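Local coordinates for protein threonine phosphate decarboxylase-like enzyme (Sulfurospirillum multivorans, PDB 6OUX) that decarboxylates L-serine O-phosphate to ethanolamine O-phosphate with pyridoxal phosphate, supplying the precursor of the link between nucleotide loop and corrin ring in norcobamide biosynthesis, at residues E110-L115 / R204-E209; S133-V138 / V144-L149; Q164-E169 / A200-I205; V174-P179 / E190-L195. All blocks are in the same frame, centred on the assembly; numbering follows the deposited sequence.

Interaction 1 of 4, residues E110-L115 / R204-E209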
loop_
_atom_site.group_PDB
_atom_site.type_symbol
_atom_site.label_atom_id
_atom_site.label_comp_id
_atom_site.label_asym_id
_atom_site.label_seq_id
_atom_site.Cartn_x
_atom_site.Cartn_y
_atom_site.Cartn_z
ATOM N N GLU A 110 -0.935 8.217 6.336
ATOM C CA GLU A 110 -2.005 7.657 5.505
ATOM C C GLU A 110 -3.267 7.331 6.334
ATOM O O GLU A 110 -4.401 7.595 5.869
ATOM C CB GLU A 110 -1.588 6.423 4.704
ATOM C CG GLU A 110 -0.407 6.568 3.722
ATOM C CD GLU A 110 0.972 6.812 4.378
ATOM O OE1 GLU A 110 1.177 6.585 5.575
ATOM O OE2 GLU A 110 1.915 7.255 3.677
ATOM N N ILE A 111 -3.087 6.762 7.528
ATOM C CA ILE A 111 -4.222 6.480 8.383
ATOM C C ILE A 111 -4.905 7.776 8.830
ATOM O O ILE A 111 -6.128 7.850 8.812
ATOM C CB ILE A 111 -3.843 5.568 9.545
ATOM C CG1 ILE A 111 -3.500 4.169 8.970
ATOM C CG2 ILE A 111 -4.995 5.479 10.560
ATOM C CD1 ILE A 111 -2.762 3.307 10.039
ATOM N N ILE A 112 -4.133 8.806 9.203
ATOM C CA ILE A 112 -4.734 10.063 9.647
ATOM C C ILE A 112 -5.470 10.786 8.524
ATOM O O ILE A 112 -6.512 11.360 8.734
ATOM C CB ILE A 112 -3.686 10.974 10.321
ATOM C CG1 ILE A 112 -3.189 10.337 11.622
ATOM C CG2 ILE A 112 -4.261 12.364 10.629
ATOM C CD1 ILE A 112 -2.016 11.064 12.260
ATOM N N GLN A 113 -4.957 10.689 7.314
ATOM C CA GLN A 113 -5.639 11.225 6.161
ATOM C C GLN A 113 -6.963 10.541 5.908
ATOM O O GLN A 113 -7.930 11.267 5.606
ATOM C CB GLN A 113 -4.695 11.226 4.936
ATOM C CG GLN A 113 -3.560 12.229 5.201
ATOM C CD GLN A 113 -2.343 12.193 4.266
ATOM O OE1 GLN A 113 -1.519 13.142 4.272
ATOM N NE2 GLN A 113 -2.207 11.129 3.481
ATOM N N MET A 114 -7.029 9.213 6.018
ATOM C CA MET A 114 -8.323 8.442 5.993
ATOM C C MET A 114 -9.287 8.891 7.088
ATOM O O MET A 114 -10.442 9.178 6.807
ATOM C CB MET A 114 -8.071 6.938 6.030
ATOM C CG MET A 114 -9.286 6.000 6.252
ATOM S SD MET A 114 -8.871 4.277 6.688
ATOM C CE MET A 114 -8.658 4.513 8.455
ATOM N N LEU A 115 -8.794 9.059 8.325
ATOM C CA LEU A 115 -9.609 9.586 9.398
ATOM C C LEU A 115 -10.192 10.978 9.131
ATOM O O LEU A 115 -11.371 11.233 9.382
ATOM C CB LEU A 115 -8.804 9.595 10.716
ATOM C CG LEU A 115 -8.436 8.209 11.270
ATOM C CD1 LEU A 115 -7.514 8.352 12.470
ATOM C CD2 LEU A 115 -9.695 7.444 11.641
ATOM N N ARG A 204 -13.050 13.089 18.897
ATOM C CA ARG A 204 -11.901 12.320 18.404
ATOM C C ARG A 204 -10.633 13.046 18.740
ATOM O O ARG A 204 -10.449 14.180 18.284
ATOM C CB ARG A 204 -11.990 12.135 16.856
ATOM C CG ARG A 204 -13.053 11.116 16.388
ATOM C CD ARG A 204 -13.305 11.271 14.908
ATOM N NE ARG A 204 -14.021 12.499 14.692
ATOM C CZ ARG A 204 -15.349 12.620 14.867
ATOM N NH1 ARG A 204 -16.099 11.583 15.239
ATOM N NH2 ARG A 204 -15.943 13.788 14.680
ATOM N N ILE A 205 -9.761 12.393 19.523
ATOM C CA ILE A 205 -8.463 12.916 19.819
ATOM C C ILE A 205 -7.479 11.890 19.257
ATOM O O ILE A 205 -7.337 10.783 19.825
ATOM C CB ILE A 205 -8.229 13.130 21.343
ATOM C CG1 ILE A 205 -9.255 14.156 21.878
ATOM C CG2 ILE A 205 -6.774 13.545 21.531
ATOM C CD1 ILE A 205 -9.141 14.431 23.343
ATOM N N ILE A 206 -6.876 12.267 18.131
ATOM C CA ILE A 206 -5.968 11.439 17.370
ATOM C C ILE A 206 -4.584 11.731 17.830
ATOM O O ILE A 206 -4.163 12.897 17.844
ATOM C CB ILE A 206 -6.021 11.745 15.866
ATOM C CG1 ILE A 206 -7.388 11.317 15.314
ATOM C CG2 ILE A 206 -4.875 11.034 15.165
ATOM C CD1 ILE A 206 -7.738 11.987 14.016
ATOM N N ILE A 207 -3.881 10.697 18.273
ATOM C CA ILE A 207 -2.521 10.883 18.784
ATOM C C ILE A 207 -1.601 10.025 17.954
ATOM O O ILE A 207 -1.657 8.773 18.026
ATOM C CB ILE A 207 -2.390 10.465 20.277
ATOM C CG1 ILE A 207 -3.418 11.192 21.142
ATOM C CG2 ILE A 207 -0.982 10.747 20.738
ATOM C CD1 ILE A 207 -3.508 10.797 22.614
ATOM N N ASP A 208 -0.731 10.686 17.207
ATOM C CA ASP A 208 0.341 10.045 16.434
ATOM C C ASP A 208 1.589 9.865 17.317
ATOM O O ASP A 208 2.344 10.838 17.594
ATOM C CB ASP A 208 0.639 10.816 15.155
ATOM C CG ASP A 208 1.714 10.167 14.307
ATOM O OD1 ASP A 208 2.287 9.107 14.638
ATOM O OD2 ASP A 208 1.997 10.774 13.260
ATOM N N GLU A 209 1.783 8.639 17.787
ATOM C CA GLU A 209 2.954 8.353 18.608
ATOM C C GLU A 209 4.062 7.657 17.837
ATOM O O GLU A 209 4.792 6.823 18.414
ATOM C CB GLU A 209 2.539 7.485 19.819
ATOM C CG GLU A 209 1.966 6.127 19.425
ATOM C CD GLU A 209 1.959 5.140 20.566
ATOM O OE1 GLU A 209 2.229 5.575 21.750
ATOM O OE2 GLU A 209 1.626 3.951 20.289
#

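Interaction 2 of 4, residues S133-V138 / V144-L149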
loop_
_atom_site.group_PDB
_atom_site.type_symbol
_atom_site.label_atom_id
_atom_site.label_comp_id
_atom_site.label_asym_id
_atom_site.label_seq_id
_atom_site.Cartn_x
_atom_site.Cartn_y
_atom_site.Cartn_z
ATOM N N SER A 133 1.344 18.092 6.294
ATOM C CA SER A 133 0.181 18.945 6.138
ATOM C C SER A 133 -0.987 17.999 6.209
ATOM O O SER A 133 -0.957 16.901 5.638
ATOM C CB SER A 133 0.149 19.701 4.797
ATOM O OG SER A 133 0.312 21.082 5.052
ATOM N N TYR A 134 -1.993 18.401 6.952
ATOM C CA TYR A 134 -3.173 17.575 7.059
ATOM C C TYR A 134 -4.369 18.334 6.415
ATOM O O TYR A 134 -5.358 17.690 6.072
ATOM C CB TYR A 134 -3.425 17.184 8.539
ATOM C CG TYR A 134 -2.265 16.451 9.297
ATOM C CD1 TYR A 134 -2.075 15.081 9.190
ATOM C CD2 TYR A 134 -1.376 17.167 10.118
ATOM C CE1 TYR A 134 -1.057 14.417 9.877
ATOM C CE2 TYR A 134 -0.335 16.526 10.812
ATOM C CZ TYR A 134 -0.176 15.148 10.683
ATOM O OH TYR A 134 0.865 14.485 11.342
ATOM N N TYR A 135 -4.284 19.666 6.258
ATOM C CA TYR A 135 -5.384 20.463 5.710
ATOM C C TYR A 135 -5.841 19.976 4.324
ATOM O O TYR A 135 -6.981 20.168 4.011
ATOM C CB TYR A 135 -5.103 21.996 5.681
ATOM C CG TYR A 135 -4.252 22.380 4.508
ATOM C CD1 TYR A 135 -2.857 22.220 4.566
ATOM C CD2 TYR A 135 -4.811 22.842 3.334
ATOM C CE1 TYR A 135 -2.043 22.523 3.477
ATOM C CE2 TYR A 135 -4.002 23.152 2.233
ATOM C CZ TYR A 135 -2.619 22.975 2.313
ATOM O OH TYR A 135 -1.786 23.244 1.259
ATOM N N GLU A 136 -4.983 19.354 3.499
ATOM C CA GLU A 136 -5.444 18.905 2.168
ATOM C C GLU A 136 -6.324 17.686 2.261
ATOM O O GLU A 136 -6.943 17.308 1.289
ATOM C CB GLU A 136 -4.323 18.567 1.163
ATOM C CG GLU A 136 -3.133 19.498 1.115
ATOM C CD GLU A 136 -2.012 18.929 1.923
ATOM O OE1 GLU A 136 -2.295 18.619 3.109
ATOM O OE2 GLU A 136 -0.903 18.727 1.370
ATOM N N PHE A 137 -6.420 17.064 3.428
ATOM C CA PHE A 137 -7.176 15.827 3.464
ATOM C C PHE A 137 -8.574 15.918 4.061
ATOM O O PHE A 137 -9.358 14.973 3.951
ATOM C CB PHE A 137 -6.253 14.776 4.037
ATOM C CG PHE A 137 -5.061 14.547 3.146
ATOM C CD1 PHE A 137 -5.171 13.711 2.024
ATOM C CD2 PHE A 137 -3.871 15.232 3.362
ATOM C CE1 PHE A 137 -4.095 13.514 1.175
ATOM C CE2 PHE A 137 -2.787 15.039 2.507
ATOM C CZ PHE A 137 -2.901 14.175 1.416
ATOM N N VAL A 138 -8.917 17.078 4.616
ATOM C CA VAL A 138 -10.230 17.275 5.196
ATOM C C VAL A 138 -11.216 17.534 4.043
ATOM O O VAL A 138 -10.802 17.968 2.962
ATOM C CB VAL A 138 -10.269 18.448 6.216
ATOM C CG1 VAL A 138 -9.194 18.279 7.301
ATOM C CG2 VAL A 138 -10.159 19.822 5.548
ATOM N N VAL A 144 -10.415 24.139 9.397
ATOM C CA VAL A 144 -9.153 23.807 10.114
ATOM C C VAL A 144 -8.762 25.015 10.986
ATOM O O VAL A 144 -8.776 26.129 10.494
ATOM C CB VAL A 144 -8.044 23.476 9.112
ATOM C CG1 VAL A 144 -6.774 23.019 9.820
ATOM C CG2 VAL A 144 -8.508 22.380 8.145
ATOM N N VAL A 145 -8.473 24.812 12.249
ATOM C CA VAL A 145 -7.933 25.862 13.165
ATOM C C VAL A 145 -6.548 25.393 13.684
ATOM O O VAL A 145 -6.300 24.177 13.782
ATOM C CB VAL A 145 -8.877 26.187 14.323
ATOM C CG1 VAL A 145 -10.121 26.919 13.782
ATOM C CG2 VAL A 145 -9.261 24.944 15.138
ATOM N N TYR A 146 -5.650 26.328 13.953
ATOM C CA TYR A 146 -4.244 25.994 14.227
ATOM C C TYR A 146 -3.934 26.513 15.581
ATOM O O TYR A 146 -4.280 27.635 15.859
ATOM C CB TYR A 146 -3.299 26.663 13.183
ATOM C CG TYR A 146 -3.379 26.020 11.838
ATOM C CD1 TYR A 146 -2.690 24.826 11.588
ATOM C CD2 TYR A 146 -4.223 26.507 10.854
ATOM C CE1 TYR A 146 -2.755 24.204 10.352
ATOM C CE2 TYR A 146 -4.346 25.869 9.639
ATOM C CZ TYR A 146 -3.576 24.733 9.377
ATOM O OH TYR A 146 -3.644 24.098 8.164
ATOM N N PHE A 147 -3.377 25.698 16.451
ATOM C CA PHE A 147 -2.736 26.167 17.691
ATOM C C PHE A 147 -1.216 26.426 17.426
ATOM O O PHE A 147 -0.527 25.509 16.996
ATOM C CB PHE A 147 -2.899 25.092 18.782
ATOM C CG PHE A 147 -2.354 25.520 20.120
ATOM C CD1 PHE A 147 -3.098 26.346 20.940
ATOM C CD2 PHE A 147 -1.090 25.129 20.529
ATOM C CE1 PHE A 147 -2.599 26.797 22.133
ATOM C CE2 PHE A 147 -0.578 25.566 21.737
ATOM C CZ PHE A 147 -1.338 26.400 22.538
ATOM N N PRO A 148 -0.711 27.672 17.635
ATOM C CA PRO A 148 0.706 27.970 17.316
ATOM C C PRO A 148 1.623 27.595 18.426
ATOM O O PRO A 148 1.415 28.018 19.511
ATOM C CB PRO A 148 0.703 29.495 17.127
ATOM C CG PRO A 148 -0.428 29.964 17.999
ATOM C CD PRO A 148 -1.484 28.922 17.837
ATOM N N LEU A 149 2.575 26.714 18.168
ATOM C CA LEU A 149 3.658 26.466 19.132
ATOM C C LEU A 149 4.576 27.676 19.057
ATOM O O LEU A 149 4.790 28.236 17.989
ATOM C CB LEU A 149 4.476 25.241 18.749
ATOM C CG LEU A 149 4.009 23.830 19.121
ATOM C CD1 LEU A 149 2.804 23.750 20.039
ATOM C CD2 LEU A 149 3.963 22.887 17.933
HETATM O O HOH W 1 -1.859 21.540 7.906
#

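Interaction 3 of 4, residues Q164-E169 / A200-I205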
loop_
_atom_site.group_PDB
_atom_site.type_symbol
_atom_site.label_atom_id
_atom_site.label_comp_id
_atom_site.label_asym_id
_atom_site.label_seq_id
_atom_site.Cartn_x
_atom_site.Cartn_y
_atom_site.Cartn_z
ATOM N N GLN A 164 -7.635 25.356 26.672
ATOM C CA GLN A 164 -8.516 26.496 26.596
ATOM C C GLN A 164 -8.870 26.864 25.124
ATOM O O GLN A 164 -10.003 27.199 24.801
ATOM C CB GLN A 164 -7.865 27.680 27.294
ATOM C CG GLN A 164 -8.785 28.859 27.377
ATOM C CD GLN A 164 -10.072 28.506 28.123
ATOM O OE1 GLN A 164 -11.167 28.477 27.540
ATOM N NE2 GLN A 164 -9.941 28.169 29.373
ATOM N N PHE A 165 -7.869 26.775 24.254
ATOM C CA PHE A 165 -8.034 26.941 22.842
ATOM C C PHE A 165 -9.065 25.926 22.286
ATOM O O PHE A 165 -9.971 26.312 21.519
ATOM C CB PHE A 165 -6.685 26.780 22.135
ATOM C CG PHE A 165 -6.780 26.803 20.655
ATOM C CD1 PHE A 165 -7.023 28.002 19.992
ATOM C CD2 PHE A 165 -6.662 25.646 19.920
ATOM C CE1 PHE A 165 -7.147 28.032 18.604
ATOM C CE2 PHE A 165 -6.765 25.657 18.534
ATOM C CZ PHE A 165 -7.005 26.853 17.875
ATOM N N ILE A 166 -8.889 24.651 22.642
ATOM C CA ILE A 166 -9.837 23.612 22.227
ATOM C C ILE A 166 -11.273 23.881 22.816
ATOM O O ILE A 166 -12.291 23.703 22.134
ATOM C CB ILE A 166 -9.329 22.174 22.573
ATOM C CG1 ILE A 166 -8.002 21.865 21.860
ATOM C CG2 ILE A 166 -10.380 21.122 22.173
ATOM C CD1 ILE A 166 -8.027 22.067 20.372
ATOM N N GLU A 167 -11.346 24.302 24.049
ATOM C CA GLU A 167 -12.658 24.639 24.638
ATOM C C GLU A 167 -13.319 25.787 23.866
ATOM O O GLU A 167 -14.494 25.699 23.480
ATOM C CB GLU A 167 -12.492 24.973 26.113
ATOM C CG GLU A 167 -12.322 23.744 26.978
ATOM C CD GLU A 167 -11.746 24.066 28.349
ATOM O OE1 GLU A 167 -11.341 25.240 28.569
ATOM O OE2 GLU A 167 -11.654 23.137 29.199
ATOM N N ASN A 168 -12.559 26.840 23.589
ATOM C CA ASN A 168 -13.071 27.952 22.771
ATOM C C ASN A 168 -13.526 27.551 21.366
ATOM O O ASN A 168 -14.592 27.950 20.879
ATOM C CB ASN A 168 -11.978 29.004 22.631
ATOM C CG ASN A 168 -11.638 29.659 23.942
ATOM O OD1 ASN A 168 -12.287 29.441 24.965
ATOM N ND2 ASN A 168 -10.633 30.473 23.918
ATOM N N GLU A 169 -12.728 26.744 20.687
ATOM C CA GLU A 169 -13.010 26.467 19.302
ATOM C C GLU A 169 -14.014 25.365 19.072
ATOM O O GLU A 169 -14.619 25.313 18.010
ATOM C CB GLU A 169 -11.722 26.118 18.537
ATOM C CG GLU A 169 -10.746 27.244 18.318
ATOM C CD GLU A 169 -11.189 28.282 17.285
ATOM O OE1 GLU A 169 -11.949 27.970 16.368
ATOM O OE2 GLU A 169 -10.790 29.438 17.444
ATOM N N ALA A 200 -12.235 15.485 27.409
ATOM C CA ALA A 200 -13.199 14.388 27.302
ATOM C C ALA A 200 -14.387 14.659 26.421
ATOM O O ALA A 200 -14.978 13.694 25.913
ATOM C CB ALA A 200 -13.688 13.926 28.687
ATOM N N PHE A 201 -14.721 15.937 26.240
ATOM C CA PHE A 201 -15.854 16.344 25.404
ATOM C C PHE A 201 -15.587 16.271 23.923
ATOM O O PHE A 201 -16.510 16.213 23.122
ATOM C CB PHE A 201 -16.295 17.797 25.725
ATOM C CG PHE A 201 -15.245 18.853 25.411
ATOM C CD1 PHE A 201 -15.180 19.438 24.155
ATOM C CD2 PHE A 201 -14.328 19.257 26.383
ATOM C CE1 PHE A 201 -14.246 20.437 23.908
ATOM C CE2 PHE A 201 -13.379 20.212 26.120
ATOM C CZ PHE A 201 -13.333 20.816 24.869
ATOM N N VAL A 202 -14.323 16.262 23.525
ATOM C CA VAL A 202 -14.014 16.199 22.100
ATOM C C VAL A 202 -14.347 14.774 21.541
ATOM O O VAL A 202 -13.935 13.761 22.124
ATOM C CB VAL A 202 -12.486 16.561 21.854
ATOM C CG1 VAL A 202 -12.144 16.451 20.389
ATOM C CG2 VAL A 202 -12.152 17.927 22.434
ATOM N N PRO A 203 -15.017 14.687 20.368
ATOM C CA PRO A 203 -15.328 13.416 19.789
ATOM C C PRO A 203 -14.097 12.504 19.460
ATOM O O PRO A 203 -14.087 11.298 19.751
ATOM C CB PRO A 203 -16.085 13.816 18.541
ATOM C CG PRO A 203 -16.815 15.070 18.948
ATOM C CD PRO A 203 -15.726 15.770 19.666
ATOM N N ARG A 204 -13.050 13.089 18.897
ATOM C CA ARG A 204 -11.901 12.320 18.404
ATOM C C ARG A 204 -10.633 13.046 18.740
ATOM O O ARG A 204 -10.449 14.180 18.284
ATOM C CB ARG A 204 -11.990 12.135 16.856
ATOM C CG ARG A 204 -13.053 11.116 16.388
ATOM C CD ARG A 204 -13.305 11.271 14.908
ATOM N NE ARG A 204 -14.021 12.499 14.692
ATOM C CZ ARG A 204 -15.349 12.620 14.867
ATOM N NH1 ARG A 204 -16.099 11.583 15.239
ATOM N NH2 ARG A 204 -15.943 13.788 14.680
ATOM N N ILE A 205 -9.761 12.393 19.523
ATOM C CA ILE A 205 -8.463 12.916 19.819
ATOM C C ILE A 205 -7.479 11.890 19.257
ATOM O O ILE A 205 -7.337 10.783 19.825
ATOM C CB ILE A 205 -8.229 13.130 21.343
ATOM C CG1 ILE A 205 -9.255 14.156 21.878
ATOM C CG2 ILE A 205 -6.774 13.545 21.531
ATOM C CD1 ILE A 205 -9.141 14.431 23.343
#

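Interaction 4 of 4, residues V174-P179 / E190-L195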
loop_
_atom_site.group_PDB
_atom_site.type_symbol
_atom_site.label_atom_id
_atom_site.label_comp_id
_atom_site.label_asym_id
_atom_site.label_seq_id
_atom_site.Cartn_x
_atom_site.Cartn_y
_atom_site.Cartn_z
ATOM N N VAL A 174 -9.267 16.535 16.980
ATOM C CA VAL A 174 -7.957 17.120 17.219
ATOM C C VAL A 174 -6.856 16.115 16.780
ATOM O O VAL A 174 -7.077 14.894 16.853
ATOM C CB VAL A 174 -7.904 17.396 18.726
ATOM C CG1 VAL A 174 -6.541 17.429 19.296
ATOM C CG2 VAL A 174 -8.777 18.633 19.064
ATOM N N VAL A 175 -5.744 16.640 16.250
ATOM C CA VAL A 175 -4.503 15.819 15.948
ATOM C C VAL A 175 -3.318 16.286 16.799
ATOM O O VAL A 175 -2.976 17.452 16.767
ATOM C CB VAL A 175 -4.101 15.891 14.500
ATOM C CG1 VAL A 175 -2.889 14.969 14.190
ATOM C CG2 VAL A 175 -5.266 15.554 13.599
ATOM N N LEU A 176 -2.769 15.379 17.631
ATOM C CA LEU A 176 -1.587 15.632 18.411
ATOM C C LEU A 176 -0.509 14.636 17.910
ATOM O O LEU A 176 -0.777 13.464 17.581
ATOM C CB LEU A 176 -1.821 15.448 19.905
ATOM C CG LEU A 176 -2.920 16.302 20.584
ATOM C CD1 LEU A 176 -3.146 15.940 22.035
ATOM C CD2 LEU A 176 -2.550 17.775 20.505
ATOM N N ILE A 177 0.685 15.137 17.732
ATOM C CA ILE A 177 1.821 14.325 17.330
ATOM C C ILE A 177 2.769 14.301 18.550
ATOM O O ILE A 177 3.254 15.361 18.950
ATOM C CB ILE A 177 2.533 14.897 16.145
ATOM C CG1 ILE A 177 1.564 15.366 15.048
ATOM C CG2 ILE A 177 3.577 13.887 15.583
ATOM C CD1 ILE A 177 0.718 14.298 14.434
ATOM N N ASN A 178 3.042 13.153 19.136
ATOM C CA ASN A 178 3.768 13.131 20.406
ATOM C C ASN A 178 4.690 11.900 20.444
ATOM O O ASN A 178 4.203 10.783 20.505
ATOM C CB ASN A 178 2.809 13.135 21.580
ATOM C CG ASN A 178 3.490 13.450 22.866
ATOM O OD1 ASN A 178 4.313 14.380 22.933
ATOM N ND2 ASN A 178 3.211 12.668 23.884
ATOM N N PRO A 179 6.019 12.083 20.336
ATOM C CA PRO A 179 6.736 13.348 20.114
ATOM C C PRO A 179 6.402 14.055 18.816
ATOM O O PRO A 179 6.124 13.421 17.813
ATOM C CB PRO A 179 8.258 12.917 20.125
ATOM C CG PRO A 179 8.293 11.563 20.814
ATOM C CD PRO A 179 6.955 10.939 20.400
ATOM N N GLU A 190 2.174 11.821 32.282
ATOM C CA GLU A 190 1.501 12.532 33.351
ATOM C C GLU A 190 0.702 13.687 32.785
ATOM O O GLU A 190 -0.453 13.887 33.146
ATOM C CB GLU A 190 2.485 13.038 34.387
ATOM C CG GLU A 190 1.861 13.961 35.443
ATOM C CD GLU A 190 2.751 14.166 36.667
ATOM O OE1 GLU A 190 2.920 15.310 37.072
ATOM O OE2 GLU A 190 3.274 13.174 37.218
ATOM N N LYS A 191 1.318 14.474 31.939
ATOM C CA LYS A 191 0.641 15.669 31.375
ATOM C C LYS A 191 -0.386 15.346 30.290
ATOM O O LYS A 191 -1.384 16.053 30.187
ATOM C CB LYS A 191 1.649 16.651 30.807
ATOM C CG LYS A 191 2.682 17.039 31.836
ATOM C CD LYS A 191 2.432 18.382 32.466
ATOM C CE LYS A 191 3.308 19.447 31.815
ATOM N NZ LYS A 191 4.678 19.455 32.378
ATOM N N MET A 192 -0.136 14.306 29.500
ATOM C CA MET A 192 -1.138 13.806 28.569
ATOM C C MET A 192 -2.433 13.407 29.301
ATOM O O MET A 192 -3.517 13.644 28.759
ATOM C CB MET A 192 -0.644 12.589 27.707
ATOM C CG MET A 192 0.192 12.921 26.483
ATOM S SD MET A 192 -0.473 14.130 25.255
ATOM C CE MET A 192 -2.044 13.569 25.220
ATOM N N HIS A 193 -2.323 12.741 30.464
ATOM C CA HIS A 193 -3.539 12.360 31.278
ATOM C C HIS A 193 -4.412 13.605 31.652
ATOM O O HIS A 193 -5.624 13.650 31.410
ATOM C CB HIS A 193 -3.112 11.616 32.587
ATOM C CG HIS A 193 -2.855 10.165 32.395
ATOM N ND1 HIS A 193 -3.852 9.272 32.055
ATOM C CD2 HIS A 193 -1.715 9.438 32.529
ATOM C CE1 HIS A 193 -3.318 8.068 31.935
ATOM N NE2 HIS A 193 -2.025 8.144 32.210
ATOM N N ILE A 194 -3.750 14.623 32.173
ATOM C CA ILE A 194 -4.405 15.910 32.506
ATOM C C ILE A 194 -5.106 16.525 31.315
ATOM O O ILE A 194 -6.302 16.840 31.377
ATOM C CB ILE A 194 -3.398 16.912 33.095
ATOM C CG1 ILE A 194 -2.875 16.368 34.413
ATOM C CG2 ILE A 194 -4.039 18.287 33.318
ATOM C CD1 ILE A 194 -1.574 17.017 34.795
ATOM N N LEU A 195 -4.400 16.625 30.201
ATOM C CA LEU A 195 -4.987 17.140 28.950
ATOM C C LEU A 195 -6.205 16.338 28.545
ATOM O O LEU A 195 -7.293 16.916 28.291
ATOM C CB LEU A 195 -3.933 17.186 27.841
ATOM C CG LEU A 195 -4.348 17.635 26.422
ATOM C CD1 LEU A 195 -3.144 18.181 25.664
ATOM C CD2 LEU A 195 -5.042 16.528 25.595
#

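Interaction 1 of 4, residues E110-L115 / R204-E209
Ile-112 carries most of the helix side of this contact, laying its CG1 branch obliquely across Ile-206 of the strand, with CG1 4.0 Å from Ile-206 CG2. Its CD1 meets Asp-208, two residues further along the strand, at CB (3.9 Å), the two side chains crossing at about a right angle. One turn on, Leu-115 and Ile-206 lie side by side, pointing opposite ways, with Leu-115 CD1 4.0 Å from Ile-206 CD1. Ile-206 is thus shared: CG2 serves Ile-112, while CG1, held anti to the carbonyl carbon (chi1 -67°), carries CD1 to Leu-115. The axis of 110-115 runs nearly antiparallel to strand 204-208 (168°); helix 108-116 covers one face of the large mixed sheet in the fold of class II aminotransferases. On the same face, Ile-112 and Leu-115 also touch Val-239 and Ile-237, respectively. No hydrogen bond joins the two segments: Asp-208 contributes mainly its methylene and bonds through OD1 to Ser-210 OG, so apolar packing holds this contact.

Interaction 2 of 4, residues S133-V138 / V144-L149
Tyr-135 and Tyr-146 meet with the phenol oxygen of one against the base of the other: Tyr-146 OH lies 3.6 Å from Tyr-135 CB and 4.1 Å from Tyr-135 CG. This is van der Waals contact. The Tyr-135 ring leads away from the strand because its chi1 of 80° swings CG back over the residue's own backbone, leaving CB to do the touching.

The purely aliphatic part is small and centres on Val-144. Its CG2 methyl stands 4.0 Å from Val-138 CG2 and also approaches Tyr-135 CB at 4.2 Å.

The polar link runs through one water. Tyr-146 OH is hydrogen-bonded to it at 3.1 Å, and the same water accepts from Tyr-134 N at 3.3 Å, so the phenol reaches the loop backbone by a single bridge. The water lies in the plane of the Tyr-146 ring, at its edge. Tyr-134 itself turns its ring inward, against Ile-112 and Leu-116 of helix 108-116.

These contacts lie where loop 133-138 packs back on strand 143-148, outermost within this chain in the large mixed sheet, as part of the connection between the neighbouring parallel strands 123-128 and 143-148 in this aminotransferase-type fold.

Interaction 3 of 4, residues Q164-E169 / A200-I205
Phe-201 pushes its ring against helix 159-169, near the turn formed by Ile-166 and Glu-167. The contact belongs to the alpha/beta layering of the large aminotransferase-type domain: it joins the helix that precedes strand 173-177 to the loop that leads into strand 204-208.

In the first shell, the far end of the ring does the work. Phe-201 CZ lies 3.7 Å from Glu-167 CG, where the two side chains cross at about a right angle, and 4.0 Å from Ile-166 CG2. Next to it, Val-202 and Ile-166 meet methyl to methyl. The Phe-201 ring is braced from its own segment as well, for Val-202 CG2 sits 3.5 Å above one face, offset toward the rim.

Further out, the torsions and second partners set these groups in place. Phe-201 holds CG between the backbone N and the carbonyl carbon (chi1 64°), which aims the ring at the helix. Glu-167 runs extended past CG, so its CG methylene crosses the end of the ring while the carboxylate goes on to a salt bridge with Arg-198 of helix 189-198. Gln-170 also touches the Phe-201 ring, and Pro-171 packs on Ile-166. On the loop side, the carbonyl oxygen of Val-202 accepts a hydrogen bond from the Asn-235 side chain. The valine–isoleucine crossing, at about a right angle, brings Val-202 CG2 to 3.7 Å from Ile-166 CG2.

Interaction 4 of 4, residues V174-P179 / E190-L195
Strand 173-177 and helix 189-198 are the first two elements of a beta-alpha-beta unit completed by strand 204-208, and Leu-176 is where the strand meets the helix. Its CD1 methyl has two partners: Leu-195 CD2 at 4.1 Å, the two leucines pointing at each other tip to tip, and Met-192 CE, also at 4.1 Å. Leu-176 and Met-192 overlap flank to flank, each heading toward the other's backbone. The methionine gets its methyl there by bending at chi2 and chi3 (-53° and -43°), which turns the terminal methyl across toward Leu-176.

Within this crossover the helix packs on a face of the sheet that helix 159-169 also covers, as its Tyr-162 touches both Leu-176 and Leu-195. Met-192 also touches Leu-229 of helix 227-232.

Just past the strand end, Asn-178 lies alongside Met-192, running opposite to it, with Asn-178 ND2 4.0 Å from Met-192 CG. Although Asn-178 is buried, both polar atoms of its amide are hydrogen-bonded elsewhere, OD1 accepting from the backbone N of Leu-187. A cis peptide bond joins Asn-178 to Pro-179, and the chain then goes on to Asn-181, assigned to binding O-phospho-L-serine.

Overall arrangement
From the N terminus, helix 108-116 comes first and meets strand 204-208 only some 90 residues later, so interaction 1 closes the longest loop and encloses interactions 2 and 4. The short loop of interaction 2, where 133-138 folds back on strand 143-148, closes first. The chain then enters helix 159-169, which opens interaction 3. Before that closes at 200-205, strand 173-177 and helix 189-198 complete interaction 4 within it. Interactions 1 and 3 end together, on shared residues Arg-204 and Ile-205. The large mixed sheet ties all four together: strands 173-177 and 204-208 are neighbours, joined by backbone bonds such as Leu-176 N to Ile-206 O. Separately, Phe-165 packs on Phe-147, linking interactions 2 and 3.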